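Local coordinates for protein putative RNase YutE (Bacillus subtilis subsp. subtilis str. 168, PDB 1YLM) that probably acts as the RNase toxin of a putative type VII toxin-antitoxin system and is probably neutralised by its cognate antitoxin YutD, at residues A[6-9]-A[10-14]; A[34-37]-A[38-41]; A[110-113]-A[114-118]. All coordinates share one frame; numbering follows the deposited sequence.

The three contacts show how one repeating rule, the i to i+4 spacing of a helix, serves different surroundings in an all-helical HepT-family subunit. Interactions 2 and 3 lie on the same side of the chain's centre, their own centres about 12 Å apart, and they touch: Leu38 packs on Tyr112 and Ile115. Interaction 1 stands about 23 Å from interaction 2 and about 24 Å from interaction 3, measured between centres. The second subunit reaches interactions 1 and 2. Arg96, the active-site residue inferred by similarity, lies about 9 Å from Leu111, about 10 Å from Arg40 and about 12 Å from Lys8, measured between side chains.

Interaction 1. Residues A[6-9]-A[10-14]; sequences RSKI and EKTLG
Arg6 and Glu10, one helical turn apart, form the salt bridge of this contact. Arg6 NE donates to Glu10 OE2 at 2.8 Å, with an N-H...O angle of 153°. The carboxylate is met from above its plane, and the two flat groups stand 73° apart. An extended Arg6 chain, with CG trans to the backbone N (chi1 -169°), carries NE to the acid. A water closes a second path: it accepts from Arg6 NH2 at 2.9 Å and donates to Glu10 OE2 at 2.7 Å. Two polar groups thus grip OE2, while Arg6 NH1 turns to the carbonyls of Gly138 and Ser141.

Backbone bonds repeat beneath the side chains. Glu10 N reaches Arg6 O at 2.9 Å and Leu13 N reaches Ile9 O at 2.8 Å, whereas the bond from Lys11 N to Ser7 O is weak.

The apolar component is modest: Ile9 CG2 approaches Leu13 CG at 4.2 Å, the two side chains lying alongside and pointing the same way. Both rest on Ile129 of helix 119-137. Ile9 also meets Thr52 and Met56 of helix 32-59, so the opening turns of helix 6-23 pack against both helices, and Thr12 touches Leu104 of the second subunit.

Interaction 2. Residues A[34-37]-A[38-41]; sequences GELA and LQRI
Gly34 and Leu38 begin a regular ladder of backbone bonds in which each N-H reaches the carbonyl four residues earlier. Leu38 N to Gly34 O measures 3.0 Å, Gln39 N to Glu35 O 3.0 Å, Arg40 N to Leu36 O 3.1 Å and Ile41 N to Ala37 O 2.9 Å. The last is the straightest, with an N-H...O angle of 167°. On the tightly packed side, side chains lean on this ladder more than on one another: Leu38 CB lies 3.5 Å from Gly34 O, and Ile41 CG1 lies 3.4 Å from Ala37 O. Ile41 CG1 is trans to its own carbonyl carbon (chi1 -70°), which turns it back over the preceding turn. Leu38 and Ile41 both press on Trp29.

These are two turns of helix 32-59 that take part in the homodimer interface. Leu36 packs on Ile41 of the second subunit, and Ala37 on its Ile33. Gln39 OE1 accepts from Arg40 NE of the second subunit, and the reciprocal bond is also made; Arg40 NH2 binds Leu99 O of that subunit.

The looser side is partly exposed. Here Glu35 and Gln39 meet through a water that weakly donates to Glu35 OE1 at 3.4 Å and weakly accepts from Gln39 NE2 at 3.3 Å. Gln39 NE2 also bonds to Ser108 OG, a hydroxyl that in addition meets Glu35 O.

Interaction 3. Residues A[110-113]-A[114-118]; sequences ELYR and LIKAH
Tyr112 and Lys116 run alongside one another and point the same way, one turn apart on the helix. The lysine's aliphatic chain makes the contact: its CD lies 3.5 Å from Tyr112 OH and 3.8 Å from Tyr112 CZ, approaching the phenol end of the ring obliquely. With CG trans to its backbone N (chi1 179°), Tyr112 carries its ring toward the next turn, where a bend at chi2 (79°) of Lys116 brings CD beside the phenol. Beyond this contact the ammonium group has a long, weak ion pair with Asp24, and the tyrosine ring meets those of Phe23 and Trp29.

The apolar pair is Leu111 with Ile115. Leu111 CD1 and Ile115 CD1 touch at 3.8 Å, their branches meeting at a slant. Both residues are buried and rest on Leu92 of helix 83-93, and Ile115 also reaches Leu38 and Leu45 of helix 32-59. Leu114, partly exposed, also meets Leu92 and Tyr95, and Tyr95 bonds through its hydroxyl to Glu110 OE1.

Four backbone bonds hold the turns together. Ile115 N to Leu111 O, at 3.0 Å, is almost straight, with an N-H...O angle of 173°. Leu114 N to Glu110 O is also 3.0 Å; Lys116 N to Tyr112 O and Ala117 N to Arg113 O are both 2.9 Å.

At the end of the segment, Ala117 CB sits 4.1 Å above the plane of the His118 ring, over its centre, and His118 ND1 bonds to Glu88. His118 leaves helical backbone angles and takes the N-cap position of helix 119-137. The arrangement is thus an amphipathic helix, 108-117, packed by its Leu111 and Ile115 face into the all-helical HepT-like domain, followed by a one-residue junction at His118 to helix 119-137.

Interaction 1. Residues A[6-9]-A[10-14]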
# COMPACT_ATOMS: atom_id res chain seq x y z
N ARG A 6 -4.89 -15.50 17.67
CA ARG A 6 -4.89 -16.60 16.74
C ARG A 6 -5.91 -16.41 15.62
O ARG A 6 -5.65 -16.80 14.48
CB ARG A 6 -5.16 -17.93 17.48
CG ARG A 6 -4.90 -19.16 16.61
CD ARG A 6 -5.00 -20.47 17.42
NE ARG A 6 -4.62 -21.61 16.60
CZ ARG A 6 -4.30 -22.82 17.06
NH1 ARG A 6 -4.33 -23.07 18.37
NH2 ARG A 6 -3.96 -23.78 16.22
N SER A 7 -7.06 -15.84 15.96
CA SER A 7 -8.09 -15.47 14.96
C SER A 7 -7.52 -14.55 13.86
O SER A 7 -7.69 -14.81 12.67
CB SER A 7 -9.25 -14.75 15.64
OG SER A 7 -9.91 -15.63 16.52
N LYS A 8 -6.85 -13.48 14.28
CA LYS A 8 -6.23 -12.53 13.36
C LYS A 8 -5.21 -13.22 12.48
O LYS A 8 -5.20 -13.03 11.26
CB LYS A 8 -5.57 -11.38 14.15
CG LYS A 8 -4.98 -10.28 13.27
CD LYS A 8 -4.49 -9.12 14.12
CE LYS A 8 -3.93 -8.00 13.26
NZ LYS A 8 -2.61 -8.33 12.65
N ILE A 9 -4.34 -14.04 13.08
CA ILE A 9 -3.26 -14.70 12.34
C ILE A 9 -3.89 -15.63 11.32
O ILE A 9 -3.54 -15.60 10.13
CB ILE A 9 -2.29 -15.49 13.28
CG1 ILE A 9 -1.52 -14.53 14.20
CG2 ILE A 9 -1.31 -16.36 12.44
CD1 ILE A 9 -0.80 -15.22 15.37
N GLU A 10 -4.84 -16.44 11.75
CA GLU A 10 -5.35 -17.45 10.84
C GLU A 10 -6.28 -17.01 9.70
O GLU A 10 -6.08 -17.41 8.54
CB GLU A 10 -6.10 -18.56 11.64
CG GLU A 10 -5.26 -19.39 12.62
CD GLU A 10 -6.04 -20.48 13.38
OE1 GLU A 10 -7.29 -20.41 13.45
OE2 GLU A 10 -5.39 -21.42 13.91
N LYS A 11 -7.21 -16.09 9.93
CA LYS A 11 -7.56 -15.01 8.99
C LYS A 11 -6.59 -14.43 8.00
O LYS A 11 -6.85 -14.47 6.78
CB LYS A 11 -8.59 -14.02 9.56
CG LYS A 11 -9.87 -14.75 10.05
CD LYS A 11 -10.78 -13.87 10.94
CE LYS A 11 -11.74 -14.68 11.85
NZ LYS A 11 -12.42 -13.79 12.87
N THR A 12 -5.48 -13.90 8.48
CA THR A 12 -4.54 -13.33 7.53
C THR A 12 -3.78 -14.38 6.72
O THR A 12 -3.46 -14.13 5.56
CB THR A 12 -3.70 -12.12 8.08
OG1 THR A 12 -2.30 -12.40 8.12
CG2 THR A 12 -4.25 -11.55 9.34
N LEU A 13 -3.55 -15.57 7.30
CA LEU A 13 -2.97 -16.68 6.54
C LEU A 13 -3.86 -17.15 5.39
O LEU A 13 -3.38 -17.43 4.30
CB LEU A 13 -2.63 -17.87 7.47
CG LEU A 13 -1.48 -17.71 8.47
CD1 LEU A 13 -1.25 -19.04 9.20
CD2 LEU A 13 -0.21 -17.26 7.82
N GLY A 14 -5.17 -17.23 5.63
CA GLY A 14 -6.12 -17.59 4.57
C GLY A 14 -6.12 -16.57 3.43
O GLY A 14 -6.13 -16.94 2.26
O HOH W 1 -3.41 -23.12 13.42

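Interaction 2. Residues A[34-37]-A[38-41]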
# COMPACT_ATOMS: atom_id res chain seq x y z
N GLY A 34 -2.75 -5.84 -15.37
CA GLY A 34 -1.93 -6.92 -14.80
C GLY A 34 -0.82 -6.38 -13.92
O GLY A 34 -0.59 -6.91 -12.83
N GLU A 35 -0.14 -5.31 -14.36
CA GLU A 35 0.95 -4.72 -13.57
C GLU A 35 0.47 -4.20 -12.22
O GLU A 35 1.14 -4.38 -11.19
CB GLU A 35 1.61 -3.56 -14.34
CG GLU A 35 2.34 -4.01 -15.58
CD GLU A 35 2.86 -2.86 -16.44
OE1 GLU A 35 2.43 -1.68 -16.29
OE2 GLU A 35 3.73 -3.15 -17.28
N LEU A 36 -0.68 -3.54 -12.25
CA LEU A 36 -1.27 -2.96 -11.06
C LEU A 36 -1.70 -4.06 -10.10
O LEU A 36 -1.44 -3.95 -8.90
CB LEU A 36 -2.47 -2.11 -11.45
CG LEU A 36 -2.14 -0.74 -12.05
CD1 LEU A 36 -3.44 -0.23 -12.68
CD2 LEU A 36 -1.63 0.22 -10.98
N ALA A 37 -2.34 -5.11 -10.63
CA ALA A 37 -2.77 -6.24 -9.78
C ALA A 37 -1.57 -6.91 -9.12
O ALA A 37 -1.64 -7.27 -7.94
CB ALA A 37 -3.57 -7.27 -10.58
N LEU A 38 -0.48 -7.09 -9.87
CA LEU A 38 0.70 -7.74 -9.33
C LEU A 38 1.33 -6.90 -8.23
O LEU A 38 1.77 -7.44 -7.21
CB LEU A 38 1.73 -8.04 -10.42
CG LEU A 38 2.96 -8.84 -10.02
CD1 LEU A 38 2.59 -10.20 -9.40
CD2 LEU A 38 3.83 -9.01 -11.26
N GLN A 39 1.34 -5.58 -8.40
CA GLN A 39 1.82 -4.69 -7.30
C GLN A 39 0.98 -4.85 -6.02
O GLN A 39 1.53 -4.91 -4.91
CB GLN A 39 1.85 -3.22 -7.74
CG GLN A 39 2.93 -2.93 -8.80
CD GLN A 39 2.78 -1.57 -9.44
OE1 GLN A 39 2.06 -0.71 -8.93
NE2 GLN A 39 3.47 -1.35 -10.55
N ARG A 40 -0.34 -4.94 -6.18
CA ARG A 40 -1.20 -5.14 -5.01
C ARG A 40 -0.92 -6.48 -4.33
O ARG A 40 -0.80 -6.55 -3.11
CB ARG A 40 -2.68 -5.02 -5.38
CG ARG A 40 -3.65 -5.11 -4.18
CD ARG A 40 -3.46 -3.96 -3.23
NE ARG A 40 -4.41 -4.03 -2.13
CZ ARG A 40 -4.36 -3.23 -1.06
NH1 ARG A 40 -3.38 -2.34 -0.94
NH2 ARG A 40 -5.26 -3.35 -0.10
N ILE A 41 -0.79 -7.54 -5.13
CA ILE A 41 -0.45 -8.86 -4.60
C ILE A 41 0.87 -8.82 -3.81
O ILE A 41 0.93 -9.32 -2.66
CB ILE A 41 -0.36 -9.94 -5.72
CG1 ILE A 41 -1.76 -10.24 -6.29
CG2 ILE A 41 0.30 -11.21 -5.17
CD1 ILE A 41 -1.72 -11.11 -7.53
O HOH W 2 2.69 0.03 -13.42

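Interaction 3. Residues A[110-113]-A[114-118]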
# COMPACT_ATOMS: atom_id res chain seq x y z
N GLU A 110 10.16 -6.92 -12.40
CA GLU A 110 11.08 -7.14 -11.30
C GLU A 110 10.37 -7.87 -10.15
O GLU A 110 10.87 -8.87 -9.63
CB GLU A 110 11.55 -5.76 -10.85
CG GLU A 110 12.46 -5.70 -9.71
CD GLU A 110 13.05 -4.30 -9.57
OE1 GLU A 110 12.32 -3.34 -9.28
OE2 GLU A 110 14.26 -4.17 -9.76
N LEU A 111 9.20 -7.36 -9.77
CA LEU A 111 8.42 -7.91 -8.67
C LEU A 111 7.95 -9.33 -9.00
O LEU A 111 8.06 -10.22 -8.16
CB LEU A 111 7.23 -6.99 -8.36
CG LEU A 111 6.25 -7.49 -7.30
CD1 LEU A 111 6.96 -7.77 -5.97
CD2 LEU A 111 5.15 -6.45 -7.13
N TYR A 112 7.47 -9.55 -10.23
CA TYR A 112 7.14 -10.90 -10.67
C TYR A 112 8.29 -11.88 -10.43
O TYR A 112 8.09 -12.97 -9.87
CB TYR A 112 6.72 -10.95 -12.15
CG TYR A 112 6.38 -12.35 -12.61
CD1 TYR A 112 5.08 -12.84 -12.52
CD2 TYR A 112 7.38 -13.21 -13.09
CE1 TYR A 112 4.77 -14.14 -12.92
CE2 TYR A 112 7.09 -14.51 -13.48
CZ TYR A 112 5.79 -14.96 -13.39
OH TYR A 112 5.50 -16.24 -13.79
N ARG A 113 9.49 -11.48 -10.87
CA ARG A 113 10.65 -12.36 -10.77
C ARG A 113 10.99 -12.64 -9.32
O ARG A 113 11.38 -13.75 -8.97
CB ARG A 113 11.85 -11.79 -11.53
CG ARG A 113 11.65 -11.94 -13.05
CD ARG A 113 12.85 -11.45 -13.84
NE ARG A 113 13.07 -10.01 -13.74
CZ ARG A 113 12.57 -9.10 -14.58
NH1 ARG A 113 11.77 -9.46 -15.58
NH2 ARG A 113 12.87 -7.83 -14.40
N LEU A 114 10.83 -11.62 -8.49
CA LEU A 114 11.08 -11.75 -7.06
C LEU A 114 10.16 -12.76 -6.38
O LEU A 114 10.62 -13.68 -5.68
CB LEU A 114 10.97 -10.36 -6.41
CG LEU A 114 11.58 -10.11 -5.05
CD1 LEU A 114 13.04 -10.53 -5.02
CD2 LEU A 114 11.38 -8.62 -4.70
N ILE A 115 8.85 -12.61 -6.61
CA ILE A 115 7.86 -13.51 -6.05
C ILE A 115 8.06 -14.94 -6.58
O ILE A 115 8.04 -15.90 -5.81
CB ILE A 115 6.42 -13.01 -6.35
CG1 ILE A 115 6.23 -11.59 -5.77
CG2 ILE A 115 5.37 -13.98 -5.80
CD1 ILE A 115 4.90 -10.93 -6.12
N LYS A 116 8.29 -15.06 -7.89
CA LYS A 116 8.49 -16.38 -8.50
C LYS A 116 9.69 -17.09 -7.89
O LYS A 116 9.60 -18.27 -7.53
CB LYS A 116 8.63 -16.29 -10.04
CG LYS A 116 8.20 -17.59 -10.74
CD LYS A 116 6.66 -17.65 -10.82
CE LYS A 116 6.12 -19.04 -11.10
NZ LYS A 116 4.62 -18.99 -11.21
N ALA A 117 10.78 -16.35 -7.73
CA ALA A 117 12.03 -16.89 -7.19
C ALA A 117 11.86 -17.47 -5.78
O ALA A 117 12.59 -18.37 -5.39
CB ALA A 117 13.10 -15.82 -7.18
N HIS A 118 10.91 -16.92 -5.02
CA HIS A 118 10.72 -17.33 -3.62
C HIS A 118 9.35 -17.95 -3.40
O HIS A 118 8.85 -17.96 -2.28
CB HIS A 118 10.98 -16.15 -2.68
CG HIS A 118 12.30 -15.48 -2.94
ND1 HIS A 118 13.50 -16.17 -2.90
CD2 HIS A 118 12.61 -14.21 -3.29
CE1 HIS A 118 14.49 -15.34 -3.18
NE2 HIS A 118 13.98 -14.14 -3.43